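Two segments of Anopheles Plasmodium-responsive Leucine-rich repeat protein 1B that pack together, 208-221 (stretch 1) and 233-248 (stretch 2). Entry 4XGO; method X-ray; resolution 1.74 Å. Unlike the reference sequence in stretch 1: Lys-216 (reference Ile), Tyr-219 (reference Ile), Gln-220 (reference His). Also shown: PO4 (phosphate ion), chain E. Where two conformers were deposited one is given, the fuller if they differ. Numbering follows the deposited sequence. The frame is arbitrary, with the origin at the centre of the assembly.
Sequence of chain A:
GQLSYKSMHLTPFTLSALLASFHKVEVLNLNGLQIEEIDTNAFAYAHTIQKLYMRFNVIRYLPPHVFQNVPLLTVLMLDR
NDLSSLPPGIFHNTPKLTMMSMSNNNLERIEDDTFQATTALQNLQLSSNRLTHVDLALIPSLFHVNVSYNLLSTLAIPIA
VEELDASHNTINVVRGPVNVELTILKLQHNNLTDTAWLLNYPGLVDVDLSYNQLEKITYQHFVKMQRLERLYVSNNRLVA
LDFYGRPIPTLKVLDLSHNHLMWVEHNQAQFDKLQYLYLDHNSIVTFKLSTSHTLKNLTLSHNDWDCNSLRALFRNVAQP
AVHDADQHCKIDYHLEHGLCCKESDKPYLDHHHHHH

Stretch 1, residues 208-221: DLSYNQLEKITYQH
Stretch 2 233-248: VSNNRLVALDFYGRPI

Two successive leucine-rich repeat segments run side by side in the same direction, with Ser-210 CA 4.3 Å from Val-233 CA, Glu-215 CA 4.2 Å from Leu-238 CA and Tyr-219 CA 5.8 Å from Phe-243 CA, burying 1160 Å² in all. Both are largely loop; stretch 2 is strand through 241-243, and stretch 1 ends in a 3-10 turn from Tyr-219. Leu-209 O accepts from Asn-236 ND2 (3.0 Å), whose OD1 receives Leu-214 N (3.0 Å), so one buried amide (chi1 -82°) satisfies backbone groups at both ends of a turn. Tyr-211 and Asn-235 both adopt left-handed backbones (phi/psi 56/51 and 56/44) and m rotamers; Tyr-211 N donates to Ser-234 O (2.9 Å), and Asn-235 CB sits 3.5 Å from the centroid of the Tyr-211 ring, over its face. Asn-212, at nearly the same chi1 (-85°) as Asn-236, turns its own ND2 back to Leu-209 O (3.0 Å). Leu-214 (m, t) sets CD1 3.7 Å from Val-233 CG1, while its O accepts from Arg-237 N (2.8 Å). Glu-215 O takes a weak bond from Val-239 N (3.5 Å). Beyond it the backbones separate and waters fill the gap: water 3 accepts from Ile-217 N (2.9 Å) and donates to Ala-240 O (2.7 Å); water 4 donates to Ile-217 O (2.8 Å) and accepts from Asp-242 N (2.9 Å). Ile-217 (m, t) points toward stretch 2, its CD1 3.6 Å from Leu-238 CD1 and its CB 3.7 Å from Leu-241 CD2, an apolar cluster. Thr-218 faces away, its N bonding phosphate O2 (2.8 Å). Tyr-219 (t, chi2 68°), which differs from the reference sequence, has the largest covered area, 163 Å². Its ring stacks offset on Phe-243 (m; centroids 4.8 Å, planes 30°), presents an edge to the face of Tyr-244 (p; 5.7 Å, 64°), and its OH donates to Arg-246 O (2.9 Å).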

ATOM      1  N   ASP A 208      17.561  -5.828 -18.181  1.00 13.56           N
ATOM      2  CA  ASP A 208      16.559  -4.791 -18.393  1.00 12.88           C
ATOM      3  C   ASP A 208      17.147  -3.408 -18.052  1.00 12.44           C
ATOM      4  O   ASP A 208      17.476  -3.116 -16.892  1.00 11.80           O
ATOM      5  CB  ASP A 208      15.294  -5.092 -17.586  1.00 12.79           C
ATOM      6  CG  ASP A 208      14.105  -4.236 -17.987  1.00 13.15           C
ATOM      7  OD1 ASP A 208      14.257  -3.189 -18.636  1.00 12.38           O
ATOM      8  OD2 ASP A 208      12.972  -4.622 -17.635  1.00 14.34           O
ATOM      9  N   LEU A 209      17.308  -2.592 -19.098  1.00 12.37           N
ATOM     10  CA  LEU A 209      17.799  -1.230 -18.998  1.00 12.64           C
ATOM     11  C   LEU A 209      16.765  -0.214 -19.441  1.00 12.32           C
ATOM     12  O   LEU A 209      17.102   0.946 -19.737  1.00 12.02           O
ATOM     13  CB  LEU A 209      19.070  -1.068 -19.848  1.00 13.62           C
ATOM     14  CG  LEU A 209      20.244  -1.993 -19.521  1.00 14.60           C
ATOM     15  CD1 LEU A 209      21.387  -1.829 -20.516  1.00 15.54           C
ATOM     16  CD2 LEU A 209      20.751  -1.796 -18.120  1.00 15.56           C
ATOM     17  N   SER A 210      15.502  -0.622 -19.479  1.00 11.94           N
ATOM     18  CA  SER A 210      14.441   0.261 -19.924  0.50 11.89           C
ATOM     19  C   SER A 210      14.265   1.410 -18.931  1.00 11.98           C
ATOM     20  O   SER A 210      14.658   1.298 -17.765  1.00 11.22           O
ATOM     21  CB  SER A 210      13.125  -0.495 -20.157  0.50 12.00           C
ATOM     22  OG  SER A 210      12.456  -0.801 -18.950  0.50 12.32           O
ATOM     23  N   TYR A 211      13.717   2.530 -19.419  1.00 11.85           N
ATOM     24  CA  TYR A 211      13.470   3.727 -18.594  1.00 13.02           C
ATOM     25  C   TYR A 211      14.770   4.190 -17.926  1.00 13.23           C
ATOM     26  O   TYR A 211      14.841   4.394 -16.715  1.00 13.71           O
ATOM     27  CB  TYR A 211      12.350   3.490 -17.563  1.00 13.38           C
ATOM     28  CG  TYR A 211      10.976   3.282 -18.156  1.00 14.32           C
ATOM     29  CD1 TYR A 211      10.509   2.004 -18.459  1.00 15.10           C
ATOM     30  CD2 TYR A 211      10.131   4.368 -18.381  1.00 15.39           C
ATOM     31  CE1 TYR A 211       9.243   1.814 -18.990  1.00 16.28           C
ATOM     32  CE2 TYR A 211       8.873   4.193 -18.915  1.00 16.68           C
ATOM     33  CZ  TYR A 211       8.435   2.921 -19.211  1.00 16.75           C
ATOM     34  OH  TYR A 211       7.187   2.761 -19.743  1.00 20.15           O
ATOM     35  N   ASN A 212      15.817   4.341 -18.738  1.00 12.93           N
ATOM     36  CA  ASN A 212      17.048   4.986 -18.304  1.00 13.19           C
ATOM     37  C   ASN A 212      17.284   6.197 -19.230  1.00 14.59           C
ATOM     38  O   ASN A 212      16.345   6.670 -19.856  1.00 15.92           O
ATOM     39  CB  ASN A 212      18.205   4.000 -18.297  1.00 12.82           C
ATOM     40  CG  ASN A 212      18.259   3.201 -16.994  1.00 12.54           C
ATOM     41  OD1 ASN A 212      18.820   3.657 -16.005  1.00 12.74           O
ATOM     42  ND2 ASN A 212      17.638   2.034 -16.993  1.00 12.36           N
ATOM     43  N   GLN A 213      18.495   6.691 -19.292  1.00 15.77           N
ATOM     44  CA  GLN A 213      18.764   7.902 -20.101  1.00 17.67           C
ATOM     45  C   GLN A 213      19.828   7.618 -21.144  1.00 17.43           C
ATOM     46  O   GLN A 213      20.677   8.480 -21.463  1.00 17.52           O
ATOM     47  CB  GLN A 213      19.175   9.026 -19.176  1.00 20.61           C
ATOM     48  CG  GLN A 213      18.030   9.469 -18.274  1.00 23.64           C
ATOM     49  CD  GLN A 213      18.483   9.908 -16.909  1.00 29.98           C
ATOM     50  OE1 GLN A 213      19.621   9.656 -16.503  1.00 37.10           O
ATOM     51  NE2 GLN A 213      17.585  10.564 -16.169  1.00 34.28           N
ATOM     52  N   LEU A 214      19.753   6.430 -21.727  1.00 16.28           N
ATOM     53  CA  LEU A 214      20.741   6.007 -22.723  1.00 16.65           C
ATOM     54  C   LEU A 214      20.429   6.703 -24.041  1.00 17.07           C
ATOM     55  O   LEU A 214      19.284   6.684 -24.504  1.00 16.11           O
ATOM     56  CB  LEU A 214      20.722   4.497 -22.925  1.00 16.45           C
ATOM     57  CG  LEU A 214      21.128   3.663 -21.691  1.00 16.59           C
ATOM     58  CD1 LEU A 214      20.811   2.193 -21.914  1.00 16.86           C
ATOM     59  CD2 LEU A 214      22.594   3.810 -21.361  1.00 16.94           C
ATOM     60  N   GLU A 215      21.443   7.329 -24.625  1.00 18.58           N
ATOM     61  CA  GLU A 215      21.290   7.922 -25.971  1.00 20.12           C
ATOM     62  C   GLU A 215      21.971   7.076 -27.044  1.00 20.48           C
ATOM     63  O   GLU A 215      21.580   7.123 -28.226  1.00 20.24           O
ATOM     64  CB  GLU A 215      21.807   9.362 -26.006  1.00 22.14           C
ATOM     65  CG  GLU A 215      21.557  10.008 -27.363  1.00 24.36           C
ATOM     66  CD  GLU A 215      21.912  11.468 -27.429  1.00 27.01           C
ATOM     67  OE1 GLU A 215      22.301  12.040 -26.377  1.00 29.91           O
ATOM     68  OE2 GLU A 215      21.801  12.024 -28.555  1.00 25.97           O
ATOM     69  N   LYS A 216      22.977   6.302 -26.638  1.00 20.66           N
ATOM     70  CA  LYS A 216      23.687   5.379 -27.509  1.00 22.10           C
ATOM     71  C   LYS A 216      23.799   4.018 -26.870  1.00 22.41           C
ATOM     72  O   LYS A 216      23.761   3.920 -25.647  1.00 22.95           O
ATOM     73  CB  LYS A 216      25.114   5.887 -27.759  1.00 24.18           C
ATOM     74  CG  LYS A 216      25.207   7.267 -28.375  1.00 24.99           C
ATOM     75  CD  LYS A 216      26.665   7.622 -28.655  1.00 27.25           C
ATOM     76  N   ILE A 217      23.913   2.973 -27.686  1.00 23.07           N
ATOM     77  CA  ILE A 217      24.316   1.641 -27.223  1.00 24.22           C
ATOM     78  C   ILE A 217      25.532   1.259 -28.047  1.00 25.40           C
ATOM     79  O   ILE A 217      25.447   1.151 -29.266  1.00 25.73           O
ATOM     80  CB  ILE A 217      23.238   0.560 -27.416  1.00 24.34           C
ATOM     81  CG1 ILE A 217      22.023   0.851 -26.535  1.00 24.51           C
ATOM     82  CG2 ILE A 217      23.804  -0.822 -27.103  1.00 24.24           C
ATOM     83  CD1 ILE A 217      20.825   0.015 -26.855  1.00 24.99           C
ATOM     84  N   THR A 218      26.669   1.096 -27.378  1.00 25.95           N
ATOM     85  CA  THR A 218      27.912   0.730 -28.035  1.00 26.80           C
ATOM     86  C   THR A 218      27.977  -0.777 -28.151  1.00 26.98           C
ATOM     87  O   THR A 218      28.102  -1.478 -27.159  1.00 26.35           O
ATOM     88  CB  THR A 218      29.123   1.235 -27.240  1.00 27.87           C
ATOM     89  OG1 THR A 218      29.105   2.665 -27.235  1.00 28.25           O
ATOM     90  CG2 THR A 218      30.434   0.742 -27.854  1.00 29.44           C
ATOM     91  N   TYR A 219      27.923  -1.277 -29.374  1.00 27.41           N
ATOM     92  CA  TYR A 219      27.759  -2.701 -29.587  1.00 28.82           C
ATOM     93  C   TYR A 219      28.944  -3.516 -29.041  1.00 28.48           C
ATOM     94  O   TYR A 219      28.762  -4.663 -28.636  1.00 28.22           O
ATOM     95  CB  TYR A 219      27.521  -2.973 -31.072  1.00 30.81           C
ATOM     96  CG  TYR A 219      27.104  -4.388 -31.391  1.00 32.98           C
ATOM     97  CD1 TYR A 219      25.869  -4.881 -30.989  1.00 34.32           C
ATOM     98  CD2 TYR A 219      27.945  -5.233 -32.106  1.00 35.48           C
ATOM     99  CE1 TYR A 219      25.480  -6.181 -31.287  1.00 35.55           C
ATOM    100  CE2 TYR A 219      27.567  -6.530 -32.412  1.00 36.82           C
ATOM    101  CZ  TYR A 219      26.339  -6.999 -32.008  1.00 37.08           C
ATOM    102  OH  TYR A 219      25.985  -8.298 -32.319  1.00 36.92           O
ATOM    103  N   GLN A 220      30.135  -2.918 -28.995  1.00 27.57           N
ATOM    104  CA  GLN A 220      31.330  -3.590 -28.458  1.00 28.63           C
ATOM    105  C   GLN A 220      31.196  -3.970 -26.985  1.00 27.56           C
ATOM    106  O   GLN A 220      31.904  -4.856 -26.509  1.00 27.32           O
ATOM    107  CB  GLN A 220      32.583  -2.715 -28.651  1.00 30.11           C
ATOM    108  CG  GLN A 220      33.900  -3.359 -28.227  1.00 31.80           C
ATOM    109  CD  GLN A 220      34.211  -3.199 -26.746  1.00 33.00           C
ATOM    110  OE1 GLN A 220      33.663  -2.323 -26.072  1.00 34.00           O
ATOM    111  NE2 GLN A 220      35.085  -4.061 -26.225  1.00 33.99           N
ATOM    112  N   HIS A 221      30.304  -3.295 -26.263  1.00 26.21           N
ATOM    113  CA  HIS A 221      30.094  -3.602 -24.848  1.00 25.77           C
ATOM    114  C   HIS A 221      29.506  -4.993 -24.639  1.00 25.52           C
ATOM    115  O   HIS A 221      29.525  -5.500 -23.518  1.00 24.67           O
ATOM    116  CB  HIS A 221      29.219  -2.539 -24.197  1.00 25.18           C
ATOM    117  CG  HIS A 221      29.889  -1.206 -24.098  1.00 25.41           C
ATOM    118  ND1 HIS A 221      29.232  -0.060 -23.707  1.00 25.17           N
ATOM    119  CD2 HIS A 221      31.163  -0.834 -24.363  1.00 26.81           C
ATOM    120  CE1 HIS A 221      30.074   0.956 -23.720  1.00 25.75           C
ATOM    121  NE2 HIS A 221      31.254   0.513 -24.110  1.00 26.95           N
ATOM    122  N   VAL A 233      15.641  -2.312 -23.711  1.00 13.21           N
ATOM    123  CA  VAL A 233      16.135  -0.945 -23.638  1.00 13.71           C
ATOM    124  C   VAL A 233      15.055   0.024 -24.110  1.00 13.36           C
ATOM    125  O   VAL A 233      15.338   1.043 -24.736  1.00 13.41           O
ATOM    126  CB  VAL A 233      17.453  -0.721 -24.428  1.00 15.03           C
ATOM    127  CG1 VAL A 233      18.146   0.518 -23.916  1.00 15.98           C
ATOM    128  CG2 VAL A 233      18.420  -1.877 -24.271  1.00 16.22           C
ATOM    129  N   SER A 234      13.810  -0.257 -23.750  1.00 12.49           N
ATOM    130  CA  SER A 234      12.711   0.617 -24.139  1.00 12.80           C
ATOM    131  C   SER A 234      12.744   1.904 -23.322  1.00 12.74           C
ATOM    132  O   SER A 234      13.348   1.960 -22.228  1.00 12.36           O
ATOM    133  CB  SER A 234      11.360  -0.077 -23.971  1.00 12.73           C
ATOM    134  OG  SER A 234      10.976  -0.125 -22.607  1.00 13.27           O
ATOM    135  N   ASN A 235      12.084   2.939 -23.833  1.00 12.37           N
ATOM    136  CA  ASN A 235      11.915   4.167 -23.046  1.00 12.94           C
ATOM    137  C   ASN A 235      13.227   4.746 -22.578  1.00 13.00           C
ATOM    138  O   ASN A 235      13.377   5.164 -21.419  1.00 12.72           O
ATOM    139  CB  ASN A 235      10.980   3.898 -21.860  1.00 13.68           C
ATOM    140  CG  ASN A 235       9.576   3.590 -22.311  1.00 13.89           C
ATOM    141  OD1 ASN A 235       8.750   4.505 -22.479  1.00 15.14           O
ATOM    142  ND2 ASN A 235       9.285   2.313 -22.504  1.00 13.68           N
ATOM    143  N   ASN A 236      14.199   4.770 -23.484  1.00 12.73           N
ATOM    144  CA  ASN A 236      15.409   5.540 -23.278  1.00 13.26           C
ATOM    145  C   ASN A 236      15.359   6.749 -24.232  1.00 13.99           C
ATOM    146  O   ASN A 236      14.262   7.207 -24.576  1.00 14.93           O
ATOM    147  CB  ASN A 236      16.632   4.645 -23.442  1.00 13.27           C
ATOM    148  CG  ASN A 236      16.942   3.843 -22.183  1.00 13.31           C
ATOM    149  OD1 ASN A 236      17.781   4.236 -21.397  1.00 13.65           O
ATOM    150  ND2 ASN A 236      16.276   2.725 -21.996  1.00 13.23           N
ATOM    151  N   ARG A 237      16.509   7.240 -24.667  1.00 14.89           N
ATOM    152  CA  ARG A 237      16.588   8.376 -25.588  1.00 15.91           C
ATOM    153  C   ARG A 237      17.451   8.027 -26.804  1.00 14.71           C
ATOM    154  O   ARG A 237      18.187   8.901 -27.324  1.00 14.73           O
ATOM    155  CB  ARG A 237      17.232   9.565 -24.868  1.00 18.13           C
ATOM    156  CG  ARG A 237      16.573   9.974 -23.572  1.00 20.89           C
ATOM    157  CD  ARG A 237      17.363  11.074 -22.873  1.00 23.38           C
ATOM    158  NE  ARG A 237      16.673  11.546 -21.673  1.00 26.65           N
ATOM    159  CZ  ARG A 237      17.015  12.660 -21.015  1.00 27.68           C
ATOM    160  N   LEU A 238      17.388   6.781 -27.250  1.00 13.25           N
ATOM    161  CA  LEU A 238      18.268   6.285 -28.317  1.00 13.12           C
ATOM    162  C   LEU A 238      17.877   6.933 -29.647  1.00 12.98           C
ATOM    163  O   LEU A 238      16.696   7.004 -29.966  1.00 12.20           O
ATOM    164  CB  LEU A 238      18.169   4.771 -28.455  1.00 12.89           C
ATOM    165  CG  LEU A 238      18.547   3.928 -27.218  1.00 13.10           C
ATOM    166  CD1 LEU A 238      18.269   2.449 -27.461  1.00 13.18           C
ATOM    167  CD2 LEU A 238      19.992   4.145 -26.880  1.00 13.89           C
ATOM    168  N   VAL A 239      18.869   7.399 -30.412  1.00 13.32           N
ATOM    169  CA  VAL A 239      18.598   8.018 -31.721  1.00 13.61           C
ATOM    170  C   VAL A 239      19.086   7.174 -32.882  1.00 14.05           C
ATOM    171  O   VAL A 239      18.425   7.073 -33.919  1.00 14.16           O
ATOM    172  CB  VAL A 239      19.199   9.442 -31.819  1.00 14.03           C
ATOM    173  CG1 VAL A 239      18.916  10.054 -33.182  1.00 14.61           C
ATOM    174  CG2 VAL A 239      18.635  10.331 -30.724  1.00 14.23           C
ATOM    175  N   ALA A 240      20.252   6.578 -32.727  1.00 14.89           N
ATOM    176  CA  ALA A 240      20.860   5.819 -33.794  1.00 16.07           C
ATOM    177  C   ALA A 240      21.558   4.598 -33.224  1.00 16.95           C
ATOM    178  O   ALA A 240      22.231   4.678 -32.199  1.00 18.04           O
ATOM    179  CB  ALA A 240      21.844   6.699 -34.544  1.00 16.80           C
ATOM    180  N   LEU A 241      21.378   3.466 -33.879  1.00 17.10           N
ATOM    181  CA  LEU A 241      22.058   2.239 -33.502  1.00 17.77           C
ATOM    182  C   LEU A 241      22.707   1.630 -34.725  1.00 18.89           C
ATOM    183  O   LEU A 241      22.129   1.648 -35.811  1.00 18.60           O
ATOM    184  CB  LEU A 241      21.077   1.224 -32.907  1.00 17.14           C
ATOM    185  CG  LEU A 241      20.383   1.604 -31.606  1.00 16.84           C
ATOM    186  CD1 LEU A 241      19.292   0.591 -31.285  1.00 16.61           C
ATOM    187  CD2 LEU A 241      21.376   1.660 -30.468  1.00 17.57           C
ATOM    188  N   ASP A 242      23.918   1.118 -34.532  1.00 20.22           N
ATOM    189  CA  ASP A 242      24.661   0.412 -35.567  1.00 22.57           C
ATOM    190  C   ASP A 242      25.250  -0.857 -34.943  1.00 24.47           C
ATOM    191  O   ASP A 242      26.288  -0.810 -34.271  1.00 23.63           O
ATOM    192  CB  ASP A 242      25.767   1.316 -36.135  1.00 23.58           C
ATOM    193  CG  ASP A 242      26.671   0.597 -37.129  1.00 24.90           C
ATOM    194  OD1 ASP A 242      26.310  -0.516 -37.578  1.00 25.02           O
ATOM    195  OD2 ASP A 242      27.757   1.153 -37.446  1.00 26.26           O
ATOM    196  N   PHE A 243      24.553  -1.979 -35.156  1.00 26.59           N
ATOM    197  CA  PHE A 243      24.969  -3.300 -34.669  1.00 29.16           C
ATOM    198  C   PHE A 243      25.689  -4.092 -35.775  1.00 31.29           C
ATOM    199  O   PHE A 243      25.072  -4.748 -36.612  1.00 32.24           O
ATOM    200  CB  PHE A 243      23.742  -4.068 -34.151  1.00 29.73           C
ATOM    201  CG  PHE A 243      23.198  -3.553 -32.834  1.00 30.48           C
ATOM    202  CD1 PHE A 243      23.611  -2.330 -32.283  1.00 31.01           C
ATOM    203  CD2 PHE A 243      22.262  -4.301 -32.133  1.00 31.49           C
ATOM    204  CE1 PHE A 243      23.105  -1.880 -31.071  1.00 31.64           C
ATOM    205  CE2 PHE A 243      21.739  -3.843 -30.930  1.00 30.44           C
ATOM    206  CZ  PHE A 243      22.162  -2.640 -30.393  1.00 30.58           C
ATOM    207  N   TYR A 244      27.010  -4.055 -35.751  1.00 34.30           N
ATOM    208  CA  TYR A 244      27.825  -4.468 -36.909  1.00 36.24           C
ATOM    209  C   TYR A 244      28.567  -5.783 -36.732  1.00 38.71           C
ATOM    210  O   TYR A 244      28.957  -6.417 -37.718  1.00 43.13           O
ATOM    211  CB  TYR A 244      28.871  -3.391 -37.199  1.00 35.98           C
ATOM    212  CG  TYR A 244      29.724  -3.118 -35.982  1.00 35.33           C
ATOM    213  CD1 TYR A 244      30.894  -3.843 -35.748  1.00 35.57           C
ATOM    214  CD2 TYR A 244      29.331  -2.167 -35.040  1.00 35.08           C
ATOM    215  CE1 TYR A 244      31.662  -3.606 -34.622  1.00 35.89           C
ATOM    216  CE2 TYR A 244      30.085  -1.927 -33.910  1.00 35.78           C
ATOM    217  CZ  TYR A 244      31.249  -2.648 -33.702  1.00 36.34           C
ATOM    218  OH  TYR A 244      31.990  -2.405 -32.575  1.00 36.74           O
ATOM    219  N   GLY A 245      28.829  -6.164 -35.492  1.00 40.32           N
ATOM    220  CA  GLY A 245      29.741  -7.271 -35.216  1.00 42.83           C
ATOM    221  C   GLY A 245      29.152  -8.641 -35.472  1.00 43.04           C
ATOM    222  O   GLY A 245      28.164  -8.790 -36.207  1.00 44.93           O
ATOM    223  N   ARG A 246      29.777  -9.644 -34.864  1.00 42.77           N
ATOM    224  CA  ARG A 246      29.233 -10.994 -34.842  1.00 41.69           C
ATOM    225  C   ARG A 246      27.949 -10.962 -34.034  1.00 39.98           C
ATOM    226  O   ARG A 246      27.914 -10.351 -32.971  1.00 38.73           O
ATOM    227  CB  ARG A 246      30.213 -11.963 -34.185  1.00 41.99           C
ATOM    228  N   PRO A 247      26.881 -11.606 -34.535  1.00 39.91           N
ATOM    229  CA  PRO A 247      25.654 -11.642 -33.743  1.00 38.44           C
ATOM    230  C   PRO A 247      25.850 -12.417 -32.447  1.00 37.48           C
ATOM    231  O   PRO A 247      26.750 -13.246 -32.344  1.00 36.03           O
ATOM    232  CB  PRO A 247      24.651 -12.371 -34.654  1.00 38.88           C
ATOM    233  CG  PRO A 247      25.274 -12.398 -36.006  1.00 40.22           C
ATOM    234  CD  PRO A 247      26.751 -12.368 -35.790  1.00 40.70           C
ATOM    235  N   ILE A 248      25.011 -12.131 -31.463  1.00 35.52           N
ATOM    236  CA  ILE A 248      24.961 -12.935 -30.249  1.00 35.25           C
ATOM    237  C   ILE A 248      23.961 -14.059 -30.541  1.00 33.29           C
ATOM    238  O   ILE A 248      22.765 -13.802 -30.584  1.00 30.17           O
ATOM    239  CB  ILE A 248      24.507 -12.082 -29.051  1.00 36.02           C
ATOM    240  CG1 ILE A 248      25.501 -10.936 -28.813  1.00 37.41           C
ATOM    241  CG2 ILE A 248      24.368 -12.943 -27.802  1.00 36.71           C
ATOM    242  CD1 ILE A 248      24.865  -9.705 -28.184  1.00 36.77           C
TER
HETATM  243  P   PO4 E1003      26.890   3.243 -24.259  1.00 24.11           P
HETATM  244  O1  PO4 E1003      27.478   3.959 -25.472  1.00 23.41           O
HETATM  245  O2  PO4 E1003      26.535   1.828 -24.629  1.00 23.31           O
HETATM  246  O3  PO4 E1003      25.675   4.031 -23.807  1.00 23.05           O
HETATM  247  O4  PO4 E1003      27.920   3.218 -23.140  1.00 23.20           O
HETATM  248  O   HOH W   1      14.740   8.835 -21.234  1.00 42.51           O
HETATM  249  O   HOH W   2      22.160   7.732 -30.637  1.00 15.12           O
HETATM  250  O   HOH W   3      24.096   4.063 -30.322  1.00 22.26           O
HETATM  251  O   HOH W   4      25.145   1.736 -31.980  1.00 25.85           O
HETATM  252  O   HOH W   5      27.490   0.403 -31.944  1.00 28.03           O
HETATM  253  O   HOH W   6      31.074  -0.964 -30.645  1.00 35.41           O